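Local coordinates for protein bifunctional amylase/serine protease inhibitor (Zea mays, PDB 1BEA) that inhibits mammalian trypsin and, selectively, activated Hageman factor (factor XIIa), and belongs to the cereal trypsin/alpha-amylase inhibitor family, at residues W10-N15 with R56-S61; C20-T25 with C29-R34; I62-A67 with G93-L98; L80-L83 with R88-Q91. All coordinates share one frame; numbering follows the deposited sequence.

Contact 1: W10-N15 with R56-S61; sequences WAIPHN and RCTALS
Ile12 holds CG1 anti to its carbonyl carbon (chi1 -68°), and CD1 continues anti to CA (chi2 173°). This stretched branch carries the CD1 methyl across to helix 56-65. On the helix, Thr58 has CG2 anti to its backbone N, which puts a methyl next to the incoming one. The contact is small and wholly apolar, with no hydrogen bond between the two segments. Ile12 CD1 does all the touching from the loop side. It lies 3.6 Å from Ala59 N and 3.8 Å from Ala59 CA, so it rests on the helix backbone as much as on a side chain. The Ala59 methyl flanks it, with Ile12 CD1 to Ala59 CB at 4.0 Å. Thr58 CG2 meets Ile12 CD1 methyl to methyl at 3.8 Å. The short side chain at Ala59 lets the loop approach the helix closely, with 6.5 Å between Ile12 CA and Ala59 CA. Ile12 and Ala59 are buried, while Thr58 is partly exposed.

Around this spot, Ala11 touches Ser5 and Cys55, and Asn15 N bonds to Glu77 OE2. Helix 56-65 is itself tied by the disulfide Cys57-Cys115. The arrangement belongs to the disulfide-rich helical fold of the cereal inhibitor family; in this protein the N-terminal loop, joined by the disulfide Cys6-Cys55, lays Ile12 against helix 56-65.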
loop_
_atom_site.group_PDB
_atom_site.type_symbol
_atom_site.label_atom_id
_atom_site.label_comp_id
_atom_site.label_asym_id
_atom_site.label_seq_id
_atom_site.Cartn_x
_atom_site.Cartn_y
_atom_site.Cartn_z
ATOM N N TRP A 10 1.567 -10.945 -11.598
ATOM C CA TRP A 10 0.248 -11.313 -12.109
ATOM C C TRP A 10 -0.791 -10.195 -12.035
ATOM O O TRP A 10 -0.758 -9.279 -12.830
ATOM C CB TRP A 10 -0.253 -12.515 -11.337
ATOM C CG TRP A 10 -1.160 -13.404 -12.100
ATOM C CD1 TRP A 10 -1.180 -14.777 -12.069
ATOM C CD2 TRP A 10 -2.229 -13.004 -12.974
ATOM N NE1 TRP A 10 -2.197 -15.253 -12.867
ATOM C CE2 TRP A 10 -2.856 -14.188 -13.434
ATOM C CE3 TRP A 10 -2.718 -11.765 -13.412
ATOM C CZ2 TRP A 10 -3.953 -14.166 -14.314
ATOM C CZ3 TRP A 10 -3.806 -11.743 -14.285
ATOM C CH2 TRP A 10 -4.410 -12.938 -14.728
ATOM N N ALA A 11 -1.723 -10.254 -11.089
ATOM C CA ALA A 11 -2.734 -9.195 -11.006
ATOM C C ALA A 11 -2.265 -7.923 -10.288
ATOM O O ALA A 11 -2.895 -6.857 -10.394
ATOM C CB ALA A 11 -3.998 -9.729 -10.331
ATOM N N ILE A 12 -1.176 -8.039 -9.533
ATOM C CA ILE A 12 -0.621 -6.899 -8.809
ATOM C C ILE A 12 0.738 -6.648 -9.418
ATOM O O ILE A 12 1.462 -7.587 -9.717
ATOM C CB ILE A 12 -0.464 -7.234 -7.287
ATOM C CG1 ILE A 12 -1.855 -7.367 -6.676
ATOM C CG2 ILE A 12 0.434 -6.167 -6.553
ATOM C CD1 ILE A 12 -1.851 -7.868 -5.240
ATOM N N PRO A 13 1.083 -5.380 -9.657
ATOM C CA PRO A 13 2.369 -4.969 -10.235
ATOM C C PRO A 13 3.500 -5.383 -9.330
ATOM O O PRO A 13 3.298 -5.615 -8.149
ATOM C CB PRO A 13 2.278 -3.450 -10.301
ATOM C CG PRO A 13 0.821 -3.170 -10.261
ATOM C CD PRO A 13 0.204 -4.240 -9.417
ATOM N N HIS A 14 4.701 -5.505 -9.880
ATOM C CA HIS A 14 5.809 -5.854 -9.033
ATOM C C HIS A 14 6.040 -4.548 -8.298
ATOM O O HIS A 14 5.711 -3.495 -8.825
ATOM C CB HIS A 14 7.027 -6.228 -9.867
ATOM C CG HIS A 14 7.236 -7.710 -9.958
ATOM N ND1 HIS A 14 7.043 -8.416 -11.122
ATOM C CD2 HIS A 14 7.538 -8.624 -9.005
ATOM C CE1 HIS A 14 7.203 -9.709 -10.885
ATOM N NE2 HIS A 14 7.508 -9.862 -9.609
ATOM N N ASN A 15 6.542 -4.614 -7.065
ATOM C CA ASN A 15 6.793 -3.402 -6.298
ATOM C C ASN A 15 5.579 -2.508 -6.466
ATOM O O ASN A 15 5.600 -1.473 -7.119
ATOM C CB ASN A 15 8.084 -2.778 -6.808
ATOM C CG ASN A 15 9.294 -3.546 -6.300
ATOM O OD1 ASN A 15 9.341 -3.906 -5.101
ATOM N ND2 ASN A 15 10.258 -3.834 -7.185
ATOM N N ARG A 56 -7.197 -5.537 -4.179
ATOM C CA ARG A 56 -6.786 -4.319 -3.512
ATOM C C ARG A 56 -6.248 -4.500 -2.103
ATOM O O ARG A 56 -5.194 -3.951 -1.766
ATOM C CB ARG A 56 -7.900 -3.287 -3.605
ATOM C CG ARG A 56 -7.840 -2.558 -4.938
ATOM C CD ARG A 56 -9.127 -1.874 -5.305
ATOM N NE ARG A 56 -9.221 -1.466 -6.719
ATOM C CZ ARG A 56 -10.348 -1.039 -7.286
ATOM N NH1 ARG A 56 -11.445 -0.976 -6.564
ATOM N NH2 ARG A 56 -10.392 -0.693 -8.560
ATOM N N CYS A 57 -6.901 -5.300 -1.278
ATOM C CA CYS A 57 -6.406 -5.502 0.096
ATOM C C CYS A 57 -5.064 -6.243 0.118
ATOM O O CYS A 57 -4.196 -6.014 0.964
ATOM C CB CYS A 57 -7.429 -6.283 0.932
ATOM S SG CYS A 57 -9.023 -5.457 1.278
ATOM N N THR A 58 -4.913 -7.164 -0.805
ATOM C CA THR A 58 -3.687 -7.907 -0.889
ATOM C C THR A 58 -2.550 -6.953 -1.273
ATOM O O THR A 58 -1.466 -7.003 -0.706
ATOM C CB THR A 58 -3.866 -9.011 -1.916
ATOM O OG1 THR A 58 -4.922 -9.871 -1.472
ATOM C CG2 THR A 58 -2.613 -9.852 -2.065
ATOM N N ALA A 59 -2.799 -6.078 -2.238
ATOM C CA ALA A 59 -1.779 -5.133 -2.652
ATOM C C ALA A 59 -1.365 -4.347 -1.390
ATOM O O ALA A 59 -0.184 -4.236 -1.099
ATOM C CB ALA A 59 -2.361 -4.235 -3.656
ATOM N N LEU A 60 -2.349 -3.825 -0.650
ATOM C CA LEU A 60 -2.107 -3.077 0.587
ATOM C C LEU A 60 -1.241 -3.896 1.526
ATOM O O LEU A 60 -0.221 -3.437 2.100
ATOM C CB LEU A 60 -3.426 -2.816 1.302
ATOM C CG LEU A 60 -4.137 -1.532 0.971
ATOM C CD1 LEU A 60 -5.076 -1.099 2.108
ATOM C CD2 LEU A 60 -3.075 -0.504 0.713
ATOM N N SER A 61 -1.646 -5.137 1.709
ATOM C CA SER A 61 -0.889 -6.013 2.568
ATOM C C SER A 61 0.569 -6.211 2.079
ATOM O O SER A 61 1.524 -6.235 2.854
ATOM C CB SER A 61 -1.609 -7.331 2.658
ATOM O OG SER A 61 -0.894 -8.221 3.484
#

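Contact 2: C20-T25 with C29-R34; sequences CRWYVT and CGIGPR
Thr25 and Ile31 meet where helix 18-29 ends: Gly30 takes a positive phi of 81° and the chain turns back along the helix. Thr25 O accepts Ile31 N at 3.1 Å, from above the carbonyl plane, and also takes a weak bond from Cys29 N.

Thr25 holds Ile31 with its side chain too. OG1 sits between its own backbone N and carbonyl carbon (chi1 57°), where it can donate to Ile31 O at 2.8 Å. The hydroxyl approaches that carbonyl nearly end-on, slightly tilted from its plane. Both the N-H and the C=O of Ile31 are therefore gripped by one residue. The same Ile31 lays CD1 over the threonine, 3.9 Å from Thr25 OG1, and reaches Trp22 CZ3 at 4.2 Å with that same CD1.

Pro33 packs about a turn nearer the N-terminal end of the helix. Its CD lies 3.5 Å from Trp22 CB and also close to Trp22 CG, at the root of the indole and oblique to the ring. Gly32 passes between these two contacts. A CB there would crowd Trp22 O and clash with Pro33 CD.

Leu40 of helix 37-49 also touches Trp22 and Pro33, and Cys29 is bound to Cys86. The segment ends at Arg34, the active-site residue, whose bond to Leu35 is cleaved by target proteases. The residues leading to Arg34 lie along helix 18-29 from Thr25 back to Trp22, bracing consistent with the canonical, substrate-like binding loop of a serine protease inhibitor.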
loop_
_atom_site.group_PDB
_atom_site.type_symbol
_atom_site.label_atom_id
_atom_site.label_comp_id
_atom_site.label_asym_id
_atom_site.label_seq_id
_atom_site.Cartn_x
_atom_site.Cartn_y
_atom_site.Cartn_z
ATOM N N CYS A 20 2.064 5.094 -2.820
ATOM C CA CYS A 20 1.391 4.982 -1.530
ATOM C C CYS A 20 2.435 4.914 -0.479
ATOM O O CYS A 20 2.236 5.480 0.572
ATOM C CB CYS A 20 0.523 3.753 -1.492
ATOM S SG CYS A 20 -0.910 3.934 -2.591
ATOM N N ARG A 21 3.564 4.246 -0.778
ATOM C CA ARG A 21 4.717 4.148 0.147
ATOM C C ARG A 21 5.084 5.517 0.681
ATOM O O ARG A 21 5.151 5.685 1.901
ATOM C CB ARG A 21 5.964 3.584 -0.546
ATOM C CG ARG A 21 7.174 3.427 0.373
ATOM C CD ARG A 21 8.335 2.690 -0.307
ATOM N NE ARG A 21 8.079 1.259 -0.498
ATOM C CZ ARG A 21 8.117 0.328 0.465
ATOM N NH1 ARG A 21 8.383 0.651 1.738
ATOM N NH2 ARG A 21 7.867 -0.946 0.150
ATOM N N TRP A 22 5.307 6.479 -0.235
ATOM C CA TRP A 22 5.692 7.884 0.034
ATOM C C TRP A 22 4.619 8.714 0.673
ATOM O O TRP A 22 4.915 9.641 1.423
ATOM C CB TRP A 22 6.080 8.614 -1.268
ATOM C CG TRP A 22 7.316 8.111 -1.867
ATOM C CD1 TRP A 22 7.549 7.904 -3.190
ATOM C CD2 TRP A 22 8.475 7.641 -1.171
ATOM N NE1 TRP A 22 8.781 7.322 -3.363
ATOM C CE2 TRP A 22 9.373 7.145 -2.143
ATOM C CE3 TRP A 22 8.848 7.583 0.186
ATOM C CZ2 TRP A 22 10.616 6.601 -1.804
ATOM C CZ3 TRP A 22 10.067 7.052 0.517
ATOM C CH2 TRP A 22 10.947 6.563 -0.472
ATOM N N TYR A 23 3.376 8.436 0.308
ATOM C CA TYR A 23 2.256 9.146 0.910
ATOM C C TYR A 23 2.225 8.723 2.402
ATOM O O TYR A 23 2.061 9.543 3.291
ATOM C CB TYR A 23 0.963 8.765 0.190
ATOM C CG TYR A 23 -0.298 9.273 0.852
ATOM C CD1 TYR A 23 -0.316 10.507 1.497
ATOM C CD2 TYR A 23 -1.480 8.540 0.805
ATOM C CE1 TYR A 23 -1.471 10.999 2.077
ATOM C CE2 TYR A 23 -2.651 9.028 1.385
ATOM C CZ TYR A 23 -2.640 10.260 2.018
ATOM O OH TYR A 23 -3.787 10.764 2.619
ATOM N N VAL A 24 2.432 7.446 2.662
ATOM C CA VAL A 24 2.436 6.940 4.006
ATOM C C VAL A 24 3.600 7.464 4.833
ATOM O O VAL A 24 3.408 7.772 6.010
ATOM C CB VAL A 24 2.490 5.408 4.021
ATOM C CG1 VAL A 24 2.850 4.906 5.396
ATOM C CG2 VAL A 24 1.145 4.853 3.615
ATOM N N THR A 25 4.803 7.557 4.263
ATOM C CA THR A 25 5.949 8.051 5.046
ATOM C C THR A 25 5.902 9.576 5.265
ATOM O O THR A 25 6.498 10.130 6.228
ATOM C CB THR A 25 7.304 7.703 4.393
ATOM O OG1 THR A 25 7.358 8.226 3.061
ATOM C CG2 THR A 25 7.490 6.254 4.358
ATOM N N CYS A 29 6.200 9.460 9.032
ATOM C CA CYS A 29 7.577 9.784 9.283
ATOM C C CYS A 29 7.946 11.205 8.971
ATOM O O CYS A 29 9.018 11.638 9.407
ATOM C CB CYS A 29 8.504 8.915 8.466
ATOM S SG CYS A 29 8.143 7.165 8.586
ATOM N N GLY A 30 7.124 11.934 8.218
ATOM C CA GLY A 30 7.507 13.309 7.891
ATOM C C GLY A 30 8.510 13.408 6.721
ATOM O O GLY A 30 9.097 14.450 6.485
ATOM N N ILE A 31 8.719 12.317 5.989
ATOM C CA ILE A 31 9.602 12.375 4.851
ATOM C C ILE A 31 8.932 11.823 3.592
ATOM O O ILE A 31 8.214 10.813 3.607
ATOM C CB ILE A 31 10.937 11.632 5.083
ATOM C CG1 ILE A 31 10.665 10.144 5.103
ATOM C CG2 ILE A 31 11.691 12.186 6.364
ATOM C CD1 ILE A 31 11.012 9.520 3.809
ATOM N N GLY A 32 9.157 12.507 2.486
ATOM C CA GLY A 32 8.567 12.054 1.246
ATOM C C GLY A 32 8.945 13.055 0.174
ATOM O O GLY A 32 9.797 13.933 0.393
ATOM N N PRO A 33 8.325 12.947 -1.006
ATOM C CA PRO A 33 8.601 13.851 -2.128
ATOM C C PRO A 33 8.062 15.229 -1.890
ATOM O O PRO A 33 7.196 15.409 -1.059
ATOM C CB PRO A 33 7.934 13.171 -3.322
ATOM C CG PRO A 33 6.894 12.255 -2.742
ATOM C CD PRO A 33 7.342 11.896 -1.344
ATOM N N ARG A 34 8.595 16.213 -2.607
ATOM C CA ARG A 34 8.157 17.604 -2.457
ATOM C C ARG A 34 6.906 17.861 -3.293
ATOM O O ARG A 34 6.902 18.674 -4.203
ATOM C CB ARG A 34 9.289 18.573 -2.869
ATOM C CG ARG A 34 10.549 18.472 -2.003
ATOM C CD ARG A 34 11.470 19.667 -2.197
ATOM N NE ARG A 34 11.144 20.757 -1.284
ATOM C CZ ARG A 34 11.770 20.982 -0.130
ATOM N NH1 ARG A 34 12.761 20.190 0.260
ATOM N NH2 ARG A 34 11.403 22.003 0.635
#

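Contact 3: I62-A67 with G93-L98; sequences ILMDGA and GFAATL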
loop_
_atom_site.group_PDB
_atom_site.type_symbol
_atom_site.label_atom_id
_atom_site.label_comp_id
_atom_site.label_asym_id
_atom_site.label_seq_id
_atom_site.Cartn_x
_atom_site.Cartn_y
_atom_site.Cartn_z
ATOM N N ILE A 62 0.762 -6.355 0.787
ATOM C CA ILE A 62 2.121 -6.537 0.314
ATOM C C ILE A 62 2.896 -5.262 0.621
ATOM O O ILE A 62 4.023 -5.294 1.066
ATOM C CB ILE A 62 2.086 -6.848 -1.177
ATOM C CG1 ILE A 62 1.606 -8.298 -1.333
ATOM C CG2 ILE A 62 3.472 -6.575 -1.831
ATOM C CD1 ILE A 62 1.375 -8.780 -2.753
ATOM N N LEU A 63 2.265 -4.124 0.422
ATOM C CA LEU A 63 2.947 -2.898 0.704
ATOM C C LEU A 63 3.257 -2.796 2.186
ATOM O O LEU A 63 4.369 -2.408 2.544
ATOM C CB LEU A 63 2.110 -1.691 0.242
ATOM C CG LEU A 63 2.717 -0.351 0.669
ATOM C CD1 LEU A 63 3.863 -0.028 -0.333
ATOM C CD2 LEU A 63 1.666 0.802 0.745
ATOM N N MET A 64 2.333 -3.179 3.067
ATOM C CA MET A 64 2.619 -3.034 4.488
ATOM C C MET A 64 3.701 -3.988 4.983
ATOM O O MET A 64 4.708 -3.602 5.606
ATOM C CB MET A 64 1.375 -3.306 5.315
ATOM C CG MET A 64 0.280 -2.274 5.246
ATOM S SD MET A 64 -1.374 -2.917 5.834
ATOM C CE MET A 64 -0.995 -3.359 7.572
ATOM N N ASP A 65 3.493 -5.261 4.697
ATOM C CA ASP A 65 4.402 -6.283 5.186
ATOM C C ASP A 65 5.270 -7.050 4.208
ATOM O O ASP A 65 6.107 -7.837 4.622
ATOM C CB ASP A 65 3.587 -7.233 6.060
ATOM C CG ASP A 65 2.657 -6.461 6.977
ATOM O OD1 ASP A 65 3.083 -5.377 7.427
ATOM O OD2 ASP A 65 1.516 -6.886 7.229
ATOM N N GLY A 66 5.090 -6.806 2.920
ATOM C CA GLY A 66 5.904 -7.466 1.921
ATOM C C GLY A 66 5.430 -8.852 1.512
ATOM O O GLY A 66 4.545 -9.463 2.132
ATOM N N ALA A 67 6.046 -9.356 0.454
ATOM C CA ALA A 67 5.730 -10.672 -0.080
ATOM C C ALA A 67 6.977 -11.215 -0.761
ATOM O O ALA A 67 7.754 -10.444 -1.308
ATOM C CB ALA A 67 4.614 -10.551 -1.100
ATOM N N GLY A 93 -0.092 1.113 10.609
ATOM C CA GLY A 93 -1.404 1.541 11.040
ATOM C C GLY A 93 -2.029 2.465 10.018
ATOM O O GLY A 93 -3.157 2.276 9.598
ATOM N N PHE A 94 -1.290 3.465 9.570
ATOM C CA PHE A 94 -1.872 4.378 8.621
ATOM C C PHE A 94 -2.075 3.791 7.238
ATOM O O PHE A 94 -3.021 4.166 6.542
ATOM C CB PHE A 94 -1.019 5.621 8.492
ATOM C CG PHE A 94 -1.489 6.542 7.408
ATOM C CD1 PHE A 94 -2.752 7.139 7.497
ATOM C CD2 PHE A 94 -0.709 6.767 6.267
ATOM C CE1 PHE A 94 -3.231 7.934 6.469
ATOM C CE2 PHE A 94 -1.177 7.562 5.233
ATOM C CZ PHE A 94 -2.436 8.144 5.330
ATOM N N ALA A 95 -1.187 2.885 6.830
ATOM C CA ALA A 95 -1.297 2.282 5.495
ATOM C C ALA A 95 -2.552 1.436 5.369
ATOM O O ALA A 95 -3.130 1.324 4.297
ATOM C CB ALA A 95 -0.080 1.410 5.196
ATOM N N ALA A 96 -2.970 0.828 6.471
ATOM C CA ALA A 96 -4.142 -0.022 6.422
ATOM C C ALA A 96 -5.447 0.732 6.116
ATOM O O ALA A 96 -6.424 0.115 5.704
ATOM C CB ALA A 96 -4.241 -0.791 7.722
ATOM N N THR A 97 -5.449 2.065 6.254
ATOM C CA THR A 97 -6.650 2.895 6.019
ATOM C C THR A 97 -6.781 3.433 4.620
ATOM O O THR A 97 -7.736 4.125 4.284
ATOM C CB THR A 97 -6.718 4.153 6.958
ATOM O OG1 THR A 97 -6.048 5.255 6.339
ATOM C CG2 THR A 97 -6.057 3.875 8.283
ATOM N N LEU A 98 -5.833 3.107 3.777
ATOM C CA LEU A 98 -5.886 3.691 2.459
ATOM C C LEU A 98 -7.181 3.454 1.693
ATOM O O LEU A 98 -7.683 4.396 1.084
ATOM C CB LEU A 98 -4.662 3.245 1.650
ATOM C CG LEU A 98 -3.455 4.203 1.655
ATOM C CD1 LEU A 98 -3.588 5.349 2.644
ATOM C CD2 LEU A 98 -2.241 3.387 1.961
#
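Met64 meets Ala95 and Ala96 in a purely apolar contact. It points from helix 56-65 at these two neighbouring alanines. Its CG lies 3.7 Å from Ala95 CB. With CG anti to the carbonyl carbon (chi1 -71°) and chi2 at 162°, the sulfur comes beside the next alanine, Met64 SD being 4.0 Å from Ala96 CB. The bend at chi3 (61°) brings the terminal methyl alongside too, with Met64 CE 4.1 Å from Ala96 CB. Two short side chains facing one long one let the backbones come close, with 6.7 Å between Met64 CA and Ala95 CA. With a serine in place of Met64, the methyls of Ala95 and Ala96 would probably lose this partner and a gap would open between the two helices.

Hydrogen bonds act inside each segment. A type I turn runs from Ala95 to Leu98. Phe94 O takes two donors, Thr97 N and Thr97 OG1, the latter at 3.2 Å. Gly66, the first residue after helix 56-65, has positive phi, and its N bonds to Ile62 O.

Charge lies at the border. Asp65 OD1 forms salt bridges with Arg88 and Arg92, both of helix 88-95, so the two helices are also linked ionically.

Leu63 touches Cys20 of helix 18-29, and Phe94 packs edge-to-face with Tyr23. Ile118 and Leu119 of the C-terminal loop lie over Met64 and Ala96. This is the buried centre of the helical bundle of the cereal inhibitor fold, where helices 56-65 and 88-95 meet.

Contact 4: L80-L83 with R88-Q91; sequences LEDL and REVQ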
loop_
_atom_site.group_PDB
_atom_site.type_symbol
_atom_site.label_atom_id
_atom_site.label_comp_id
_atom_site.label_asym_id
_atom_site.label_seq_id
_atom_site.Cartn_x
_atom_site.Cartn_y
_atom_site.Cartn_z
ATOM N N LEU A 80 6.981 -2.063 4.582
ATOM C CA LEU A 80 7.381 -0.796 5.156
ATOM C C LEU A 80 8.360 -1.148 6.249
ATOM O O LEU A 80 8.030 -1.928 7.140
ATOM C CB LEU A 80 6.202 -0.074 5.807
ATOM C CG LEU A 80 4.912 0.108 5.033
ATOM C CD1 LEU A 80 3.737 0.312 6.009
ATOM C CD2 LEU A 80 5.065 1.299 4.106
ATOM N N GLU A 81 9.547 -0.563 6.185
ATOM C CA GLU A 81 10.558 -0.801 7.194
ATOM C C GLU A 81 10.809 0.437 8.033
ATOM O O GLU A 81 10.251 1.498 7.785
ATOM C CB GLU A 81 11.856 -1.248 6.542
ATOM C CG GLU A 81 11.803 -2.679 6.040
ATOM C CD GLU A 81 11.390 -3.662 7.133
ATOM O OE1 GLU A 81 10.582 -3.304 8.025
ATOM O OE2 GLU A 81 11.879 -4.805 7.101
ATOM N N ASP A 82 11.671 0.300 9.029
ATOM C CA ASP A 82 11.949 1.413 9.910
ATOM C C ASP A 82 12.757 2.501 9.255
ATOM O O ASP A 82 13.649 2.248 8.462
ATOM C CB ASP A 82 12.681 0.915 11.138
ATOM C CG ASP A 82 11.785 0.155 12.072
ATOM O OD1 ASP A 82 11.668 -1.074 11.909
ATOM O OD2 ASP A 82 11.192 0.789 12.964
ATOM N N LEU A 83 12.430 3.724 9.612
ATOM C CA LEU A 83 13.128 4.878 9.096
ATOM C C LEU A 83 13.592 5.548 10.374
ATOM O O LEU A 83 12.935 5.453 11.407
ATOM C CB LEU A 83 12.176 5.755 8.311
ATOM C CG LEU A 83 11.945 5.154 6.923
ATOM C CD1 LEU A 83 11.199 6.134 6.030
ATOM C CD2 LEU A 83 13.303 4.817 6.293
ATOM N N ARG A 88 8.347 0.993 11.838
ATOM C CA ARG A 88 7.485 0.340 10.865
ATOM C C ARG A 88 6.052 0.184 11.352
ATOM O O ARG A 88 5.119 0.328 10.573
ATOM C CB ARG A 88 8.108 -0.997 10.495
ATOM C CG ARG A 88 7.238 -2.157 10.639
ATOM C CD ARG A 88 7.858 -3.330 9.958
ATOM N NE ARG A 88 6.958 -4.461 10.095
ATOM C CZ ARG A 88 6.002 -4.728 9.230
ATOM N NH1 ARG A 88 5.813 -3.957 8.161
ATOM N NH2 ARG A 88 5.218 -5.754 9.462
ATOM N N GLU A 89 5.880 -0.045 12.653
ATOM C CA GLU A 89 4.549 -0.188 13.243
ATOM C C GLU A 89 3.711 1.081 13.111
ATOM O O GLU A 89 2.468 1.044 13.026
ATOM C CB GLU A 89 4.653 -0.574 14.729
ATOM C CG GLU A 89 5.970 -0.198 15.395
ATOM C CD GLU A 89 7.061 -1.252 15.200
ATOM O OE1 GLU A 89 6.773 -2.469 15.301
ATOM O OE2 GLU A 89 8.221 -0.867 14.944
ATOM N N VAL A 90 4.378 2.220 13.128
ATOM C CA VAL A 90 3.646 3.459 12.990
ATOM C C VAL A 90 3.111 3.655 11.580
ATOM O O VAL A 90 1.995 4.116 11.397
ATOM C CB VAL A 90 4.511 4.661 13.316
ATOM C CG1 VAL A 90 3.616 5.868 13.534
ATOM C CG2 VAL A 90 5.359 4.378 14.561
ATOM N N GLN A 91 3.911 3.310 10.575
ATOM C CA GLN A 91 3.480 3.500 9.195
ATOM C C GLN A 91 2.387 2.506 8.780
ATOM O O GLN A 91 1.489 2.847 8.021
ATOM C CB GLN A 91 4.696 3.384 8.283
ATOM C CG GLN A 91 5.959 3.970 8.852
ATOM C CD GLN A 91 7.146 3.526 8.047
ATOM O OE1 GLN A 91 7.069 3.465 6.832
ATOM N NE2 GLN A 91 8.248 3.190 8.714
HETATM O O HOH W 1 8.864 1.899 4.964
HETATM O O HOH W 2 10.455 -3.074 13.733
#
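Leu80 and Gln91 form the close part of the contact together with Arg88. Leu80 CD1 lies 3.8 Å from Gln91 C, and the two side chains run past each other in opposite directions. Arg88 NH1 donates to Leu80 O at 3.2 Å; the bond is fairly straight (159°) and lies in the carbonyl plane. The same NH1 bonds Met64 O, and NH2 forms a salt bridge with Asp65. Gln91 NE2 gives a bond of 2.8 Å to Glu81 O, from above the carbonyl plane. A water bridges that Glu81 O to Gln91 OE1.

The outer side is looser. Glu81 OE1 is 4.3 Å from Arg88 NE, with the two planes perpendicular and no N-H aimed at the oxygen; the stronger partner of Glu81 is Arg79. Asp82 and Glu89 bring like charges together, and a second water joins Asp82 OD1 to Glu89 OE2, weakly to the latter.

A methionine in place of Arg88 would probably leave Leu80 O and Met64 O without this donor, and Asp65 with one positive partner fewer. The chemistry implies a loop held mainly by side-chain N-H groups reaching its backbone carbonyls; Glu81 probably attracts Arg88 only diffusely, and Asp82 and Glu89 probably repel mildly.

Overall arrangement
From the N terminus, contact 1 closes the longest loop, bringing 10-15 back to helix 56-65. Contact 2 is nested inside it and closes a tight turn-back at the end of helix 18-29, ahead of helix 37-49. Contact 3 follows in series with both, joining helix 56-65 to helix 88-95. Contact 4 is nested within contact 3 and fastens the intervening loop to the start of helix 88-95. Contacts 1 and 3 share helix 56-65, and 3 and 4 share helix 88-95. Contact 2 touches contacts 3 and 4 partly through Val24, which meets Phe94, Ala95 and Gln91. Contact 1 lies about 19 Å, centre to centre, from contacts 2 and 4, across the chain's middle.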